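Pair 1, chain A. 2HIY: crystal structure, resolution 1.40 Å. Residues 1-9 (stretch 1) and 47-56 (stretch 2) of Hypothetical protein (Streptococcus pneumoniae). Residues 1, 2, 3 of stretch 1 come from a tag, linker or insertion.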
# COMPACT_ATOMS: atom_id res chain seq x y z
N SER A 1 -45.07 11.57 -2.96
CA SER A 1 -45.55 10.50 -3.88
C SER A 1 -45.89 11.07 -5.26
O SER A 1 -45.18 10.81 -6.24
CB SER A 1 -46.77 9.78 -3.29
OG SER A 1 -46.75 9.81 -1.87
N ASN A 2 -46.93 11.90 -5.32
CA ASN A 2 -47.67 12.21 -6.56
C ASN A 2 -46.95 12.59 -7.87
O ASN A 2 -47.56 12.50 -8.94
CB ASN A 2 -48.87 13.14 -6.31
CG ASN A 2 -48.77 13.92 -5.01
OD1 ASN A 2 -48.34 13.39 -3.98
ND2 ASN A 2 -49.20 15.18 -5.05
N ALA A 3 -45.69 13.01 -7.81
CA ALA A 3 -44.99 13.40 -9.05
C ALA A 3 -43.74 12.56 -9.36
O ALA A 3 -43.02 12.13 -8.43
CB ALA A 3 -44.65 14.88 -9.03
N MSE A 4 -43.49 12.33 -10.65
CA MSE A 4 -42.25 11.67 -11.09
C MSE A 4 -41.05 12.49 -10.62
O MSE A 4 -40.84 13.62 -11.06
CB MSE A 4 -42.20 11.46 -12.61
CG MSE A 4 -43.03 10.27 -13.11
SE MSE A 4 -42.13 8.50 -13.03
CE MSE A 4 -41.17 8.55 -14.75
N THR A 5 -40.29 11.90 -9.71
CA THR A 5 -39.22 12.62 -9.01
C THR A 5 -37.91 11.96 -9.33
O THR A 5 -37.84 10.74 -9.37
CB THR A 5 -39.51 12.60 -7.50
OG1 THR A 5 -40.76 13.26 -7.27
CG2 THR A 5 -38.41 13.28 -6.66
N ARG A 6 -36.88 12.76 -9.56
CA ARG A 6 -35.55 12.28 -9.78
C ARG A 6 -34.82 12.28 -8.43
O ARG A 6 -34.84 13.27 -7.68
CB ARG A 6 -34.83 13.18 -10.79
CG ARG A 6 -33.50 12.65 -11.28
CD ARG A 6 -33.71 11.66 -12.42
NE ARG A 6 -32.45 11.13 -12.94
CZ ARG A 6 -32.35 9.94 -13.54
NH1 ARG A 6 -31.19 9.53 -14.02
NH2 ARG A 6 -33.42 9.16 -13.63
N TYR A 7 -34.19 11.15 -8.15
CA TYR A 7 -33.49 10.87 -6.89
C TYR A 7 -32.03 10.56 -7.10
O TYR A 7 -31.66 10.00 -8.14
CB TYR A 7 -34.10 9.65 -6.19
CG TYR A 7 -35.48 9.89 -5.63
CD1 TYR A 7 -36.62 9.55 -6.36
CD2 TYR A 7 -35.65 10.49 -4.38
CE1 TYR A 7 -37.88 9.79 -5.87
CE2 TYR A 7 -36.92 10.72 -3.85
CZ TYR A 7 -38.04 10.37 -4.62
OH TYR A 7 -39.33 10.58 -4.15
N ALA A 8 -31.22 10.91 -6.10
CA ALA A 8 -29.85 10.44 -5.98
C ALA A 8 -29.82 9.47 -4.81
O ALA A 8 -30.31 9.77 -3.71
CB ALA A 8 -28.86 11.61 -5.71
N LEU A 9 -29.23 8.32 -5.06
CA LEU A 9 -29.02 7.27 -4.09
C LEU A 9 -27.51 7.12 -3.91
O LEU A 9 -26.82 6.74 -4.85
CB LEU A 9 -29.60 5.97 -4.67
CG LEU A 9 -29.36 4.68 -3.89
CD1 LEU A 9 -29.91 4.74 -2.46
CD2 LEU A 9 -30.01 3.50 -4.68
N ASN A 47 -23.00 6.13 -6.62
CA ASN A 47 -23.77 7.33 -6.90
C ASN A 47 -24.74 6.93 -7.99
O ASN A 47 -24.34 6.79 -9.16
CB ASN A 47 -22.86 8.46 -7.42
CG ASN A 47 -21.73 8.74 -6.48
OD1 ASN A 47 -21.96 9.24 -5.37
ND2 ASN A 47 -20.51 8.39 -6.87
N ILE A 48 -25.99 6.69 -7.59
CA ILE A 48 -27.04 6.19 -8.47
C ILE A 48 -28.13 7.23 -8.58
O ILE A 48 -28.45 7.91 -7.60
CB ILE A 48 -27.65 4.86 -7.89
CG1 ILE A 48 -26.63 3.74 -8.04
CG2 ILE A 48 -28.96 4.47 -8.61
CD1 ILE A 48 -26.63 3.10 -9.47
N PHE A 49 -28.71 7.35 -9.78
CA PHE A 49 -29.79 8.27 -10.01
C PHE A 49 -30.92 7.52 -10.67
O PHE A 49 -30.69 6.66 -11.53
CB PHE A 49 -29.31 9.44 -10.89
CG PHE A 49 -28.09 10.09 -10.34
CD1 PHE A 49 -28.20 11.15 -9.43
CD2 PHE A 49 -26.84 9.54 -10.59
CE1 PHE A 49 -27.04 11.70 -8.84
CE2 PHE A 49 -25.68 10.06 -10.00
CZ PHE A 49 -25.80 11.15 -9.10
N PHE A 50 -32.13 7.84 -10.25
CA PHE A 50 -33.29 7.16 -10.82
C PHE A 50 -34.51 8.05 -10.70
O PHE A 50 -34.50 9.03 -9.93
CB PHE A 50 -33.53 5.80 -10.14
CG PHE A 50 -33.96 5.90 -8.71
CD1 PHE A 50 -35.32 6.01 -8.36
CD2 PHE A 50 -33.01 5.83 -7.69
CE1 PHE A 50 -35.72 6.11 -7.02
CE2 PHE A 50 -33.41 5.93 -6.36
CZ PHE A 50 -34.77 6.05 -6.01
N THR A 51 -35.57 7.69 -11.42
CA THR A 51 -36.80 8.43 -11.36
C THR A 51 -37.88 7.50 -10.83
O THR A 51 -37.91 6.31 -11.16
CB THR A 51 -37.16 8.96 -12.76
OG1 THR A 51 -36.09 9.79 -13.20
CG2 THR A 51 -38.46 9.77 -12.75
N SER A 52 -38.76 8.04 -10.01
CA SER A 52 -39.88 7.29 -9.49
C SER A 52 -40.99 8.19 -9.00
O SER A 52 -40.72 9.27 -8.45
CB SER A 52 -39.44 6.37 -8.34
OG SER A 52 -40.51 5.58 -7.86
N ILE A 53 -42.22 7.72 -9.14
CA ILE A 53 -43.38 8.39 -8.58
C ILE A 53 -43.83 7.72 -7.29
O ILE A 53 -44.76 8.18 -6.64
CB ILE A 53 -44.52 8.43 -9.65
CG1 ILE A 53 -45.58 9.48 -9.33
CG2 ILE A 53 -45.13 7.06 -9.84
CD1 ILE A 53 -46.47 9.81 -10.53
N ASP A 54 -43.15 6.65 -6.87
CA ASP A 54 -43.51 5.96 -5.64
C ASP A 54 -43.22 6.88 -4.44
O ASP A 54 -42.39 7.79 -4.54
CB ASP A 54 -42.71 4.67 -5.52
CG ASP A 54 -43.41 3.60 -4.70
OD1 ASP A 54 -44.47 3.87 -4.08
OD2 ASP A 54 -42.87 2.47 -4.66
N SER A 55 -43.89 6.64 -3.31
CA SER A 55 -43.65 7.48 -2.12
C SER A 55 -42.24 7.25 -1.63
O SER A 55 -41.68 6.18 -1.81
CB SER A 55 -44.62 7.15 -1.01
OG SER A 55 -44.35 5.88 -0.45
N LYS A 56 -41.64 8.29 -1.05
CA LYS A 56 -40.28 8.12 -0.53
C LYS A 56 -40.21 7.02 0.51
O LYS A 56 -39.26 6.26 0.52
CB LYS A 56 -39.74 9.42 0.02
CG LYS A 56 -38.26 9.25 0.37
CD LYS A 56 -37.62 10.52 0.70
CE LYS A 56 -36.14 10.22 0.98
NZ LYS A 56 -35.50 11.42 1.49
O HOH W 1 -42.86 10.89 -1.25
O HOH W 2 -41.26 9.90 -5.83

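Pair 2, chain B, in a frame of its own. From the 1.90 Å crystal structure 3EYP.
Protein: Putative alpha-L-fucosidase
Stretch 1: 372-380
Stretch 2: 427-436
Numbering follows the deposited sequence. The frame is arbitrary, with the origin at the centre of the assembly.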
# COMPACT_ATOMS: atom_id res chain seq x y z
N LEU B 372 30.93 -12.56 10.18
CA LEU B 372 31.37 -11.25 9.75
C LEU B 372 32.84 -11.05 10.06
O LEU B 372 33.28 -11.36 11.15
CB LEU B 372 30.56 -10.16 10.44
CG LEU B 372 29.09 -10.21 10.02
CD1 LEU B 372 28.17 -9.88 11.19
CD2 LEU B 372 28.84 -9.33 8.82
N PRO B 373 33.60 -10.50 9.12
CA PRO B 373 35.04 -10.31 9.35
C PRO B 373 35.33 -9.43 10.54
O PRO B 373 36.29 -9.64 11.27
CB PRO B 373 35.51 -9.62 8.07
CG PRO B 373 34.28 -9.10 7.45
CD PRO B 373 33.20 -10.05 7.78
N LYS B 374 34.51 -8.41 10.71
CA LYS B 374 34.61 -7.55 11.90
C LYS B 374 33.24 -7.41 12.55
O LYS B 374 32.21 -7.49 11.87
CB LYS B 374 35.17 -6.17 11.50
N THR B 375 33.22 -7.18 13.85
CA THR B 375 31.94 -7.02 14.53
C THR B 375 31.20 -5.75 14.10
O THR B 375 31.73 -4.65 13.96
CB THR B 375 32.01 -7.10 16.06
OG1 THR B 375 32.06 -5.79 16.62
CG2 THR B 375 33.16 -7.94 16.53
N ILE B 376 29.91 -5.96 13.90
CA ILE B 376 28.99 -4.91 13.44
C ILE B 376 28.01 -4.51 14.53
O ILE B 376 27.73 -5.25 15.47
CB ILE B 376 28.18 -5.41 12.21
CG1 ILE B 376 27.32 -6.64 12.59
CG2 ILE B 376 29.11 -5.72 11.07
CD1 ILE B 376 26.36 -7.15 11.49
N GLU B 377 27.48 -3.30 14.37
CA GLU B 377 26.37 -2.82 15.21
C GLU B 377 25.11 -2.58 14.35
O GLU B 377 25.12 -1.86 13.34
CB GLU B 377 26.73 -1.53 15.94
CG GLU B 377 25.78 -1.21 17.05
CD GLU B 377 25.94 0.21 17.61
OE1 GLU B 377 26.58 1.08 16.95
OE2 GLU B 377 25.41 0.46 18.72
N PHE B 378 24.02 -3.23 14.76
CA PHE B 378 22.73 -3.05 14.04
C PHE B 378 21.52 -2.98 14.95
O PHE B 378 21.52 -3.49 16.07
CB PHE B 378 22.54 -4.11 12.94
CG PHE B 378 22.36 -5.53 13.46
CD1 PHE B 378 21.10 -6.06 13.62
CD2 PHE B 378 23.47 -6.31 13.78
CE1 PHE B 378 20.93 -7.36 14.11
CE2 PHE B 378 23.32 -7.60 14.28
CZ PHE B 378 22.04 -8.13 14.45
N ASP B 379 20.47 -2.37 14.42
CA ASP B 379 19.23 -2.15 15.15
C ASP B 379 17.95 -2.30 14.27
O ASP B 379 16.90 -1.81 14.60
CB ASP B 379 19.26 -0.77 15.82
CG ASP B 379 19.36 0.40 14.82
OD1 ASP B 379 19.35 0.18 13.58
OD2 ASP B 379 19.46 1.58 15.29
N CYS B 380 18.11 -2.98 13.16
CA CYS B 380 17.04 -3.20 12.17
C CYS B 380 17.44 -4.37 11.29
O CYS B 380 18.61 -4.56 11.04
CB CYS B 380 16.86 -1.92 11.30
SG CYS B 380 15.45 -1.99 10.19
N LEU B 427 14.84 -3.22 16.48
CA LEU B 427 15.38 -3.88 17.66
C LEU B 427 16.36 -2.99 18.35
O LEU B 427 17.03 -2.18 17.72
CB LEU B 427 16.09 -5.18 17.26
CG LEU B 427 17.20 -5.14 16.18
CD1 LEU B 427 18.56 -5.65 16.74
CD2 LEU B 427 16.82 -5.88 14.92
N ALA B 428 16.41 -3.14 19.68
CA ALA B 428 17.45 -2.50 20.47
C ALA B 428 18.81 -2.90 19.87
O ALA B 428 19.04 -4.08 19.56
CB ALA B 428 17.34 -2.87 21.97
N PRO B 429 19.69 -1.90 19.65
CA PRO B 429 20.94 -2.07 18.99
C PRO B 429 21.71 -3.20 19.61
O PRO B 429 21.72 -3.36 20.83
CB PRO B 429 21.65 -0.75 19.22
CG PRO B 429 20.61 0.24 19.47
CD PRO B 429 19.55 -0.55 20.21
N VAL B 430 22.30 -4.01 18.75
CA VAL B 430 23.20 -5.08 19.22
C VAL B 430 24.48 -5.08 18.42
O VAL B 430 24.50 -4.67 17.26
CB VAL B 430 22.55 -6.49 19.17
CG1 VAL B 430 21.24 -6.50 19.93
CG2 VAL B 430 22.34 -6.95 17.74
N LYS B 431 25.55 -5.50 19.08
CA LYS B 431 26.85 -5.74 18.43
C LYS B 431 26.99 -7.25 18.09
O LYS B 431 26.64 -8.13 18.88
CB LYS B 431 28.00 -5.24 19.33
N ALA B 432 27.46 -7.54 16.90
CA ALA B 432 27.52 -8.95 16.47
C ALA B 432 28.73 -9.26 15.68
O ALA B 432 29.15 -8.48 14.84
CB ALA B 432 26.23 -9.34 15.63
N LYS B 433 29.27 -10.43 15.95
CA LYS B 433 30.33 -10.99 15.14
C LYS B 433 29.77 -12.04 14.20
O LYS B 433 30.26 -12.24 13.11
CB LYS B 433 31.42 -11.62 16.00
CG LYS B 433 32.80 -11.48 15.39
CD LYS B 433 32.81 -11.66 13.87
CE LYS B 433 33.29 -13.04 13.47
NZ LYS B 433 34.75 -13.05 13.16
N GLN B 434 28.73 -12.69 14.65
CA GLN B 434 27.96 -13.61 13.79
C GLN B 434 26.47 -13.45 13.99
O GLN B 434 26.01 -13.10 15.07
CB GLN B 434 28.33 -15.05 14.12
CG GLN B 434 29.79 -15.39 13.98
CD GLN B 434 30.00 -16.83 14.34
OE1 GLN B 434 30.00 -17.16 15.52
NE2 GLN B 434 30.07 -17.70 13.34
N VAL B 435 25.75 -13.71 12.92
CA VAL B 435 24.29 -13.64 12.88
C VAL B 435 23.74 -14.92 12.32
O VAL B 435 24.16 -15.40 11.26
CB VAL B 435 23.77 -12.48 11.96
CG1 VAL B 435 22.18 -12.49 11.85
CG2 VAL B 435 24.31 -11.13 12.42
N ARG B 436 22.77 -15.45 13.04
CA ARG B 436 22.05 -16.64 12.61
C ARG B 436 20.59 -16.40 12.22
O ARG B 436 19.80 -15.85 12.99
CB ARG B 436 22.09 -17.75 13.68
CG ARG B 436 21.41 -19.00 13.21
CD ARG B 436 21.79 -20.24 13.98
NE ARG B 436 21.21 -20.30 15.32
CZ ARG B 436 21.10 -21.44 16.01
NH1 ARG B 436 20.58 -21.44 17.22
NH2 ARG B 436 21.48 -22.58 15.47

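The sharpest difference lies in which strand supplies the aromatic ring that covers its neighbour. In pair 1 the matched positions Tyr A7 and Phe A50 are both aromatic; in pair 2 they are Phe B378 and Val B430, and the roles are exchanged. The ring of Phe A50, at chi1 p, takes Tyr A7 CB over its face, 3.9 Å from the ring centroid, while the two rings lie nearly parallel but slid apart, their centroids 5.3 Å distant. In pair 2 it is Phe B378 that adopts p, and its face receives Val B430 CG2 at 3.8 Å from the centroid. A flat ring face accepts a CH2 or CH3 group closely; Phe A50 offers it from stretch 2, Phe B378 from stretch 1.

Beneath this exchange the backbones agree to 0.7 Å over 14 central residues. Both are antiparallel strand pairs with axes about 4.5 Å apart. Thr A5 and Ser A52 match Ile B376 and Ala B432, and each couple forms two backbone hydrogen bonds: Thr A5 N to Ser A52 O and Ser A52 N to Thr A5 O are both 2.9 Å, Ile B376 N to Ala B432 O is 2.8 Å, and Ala B432 N to Ile B376 O is 2.7 Å. Tyr A7 with Phe A50, and Phe B378 with Val B430, repeat the pattern, two residues on in stretch 1 and two back in stretch 2. In pair 1 the ladder continues, Leu A9 N donating to Ile A48 O at 2.7 Å, whereas pair 2 turns corners at Asp B379 and Ala B428.

On the face carrying the aromatics, the small residue paired with Thr A5 or Ile B376 differs in chemistry. Ala B432 presents a methyl to the edge of the Phe B378 ring, CB to CE2 3.6 Å, and suits an apolar pocket that Val B435 CG2 also lines, 4.1 Å from Phe B378 CE2. At the matching place Ser A52 O lies at the edge of the Tyr A7 ring, and the serine hydroxyl has its own role: Asp A54 N donates to Ser A52 OG at 3.0 Å, which the methyl of Ala B432 could not accept. A water bonds Tyr A7 OH at 2.6 Å; the same water lies 2.7 Å from both Ser A52 O and Asp A54 O, linking them to the tyrosine hydroxyl, which a phenylalanine ring could not do.

On the opposite face, Arg A6 matches Glu B377 and Thr A51 matches Lys B431. The long arginine bends back, chi2 p, so that NH2 donates to Thr A51 OG1 at 2.8 Å and its guanidinium lies over Phe A50 CA. Glu B377 instead extends, both chi1 and chi2 t, its OE2 coming 4.0 Å from Pro B429 CB; Lys B431 is modelled only to CB.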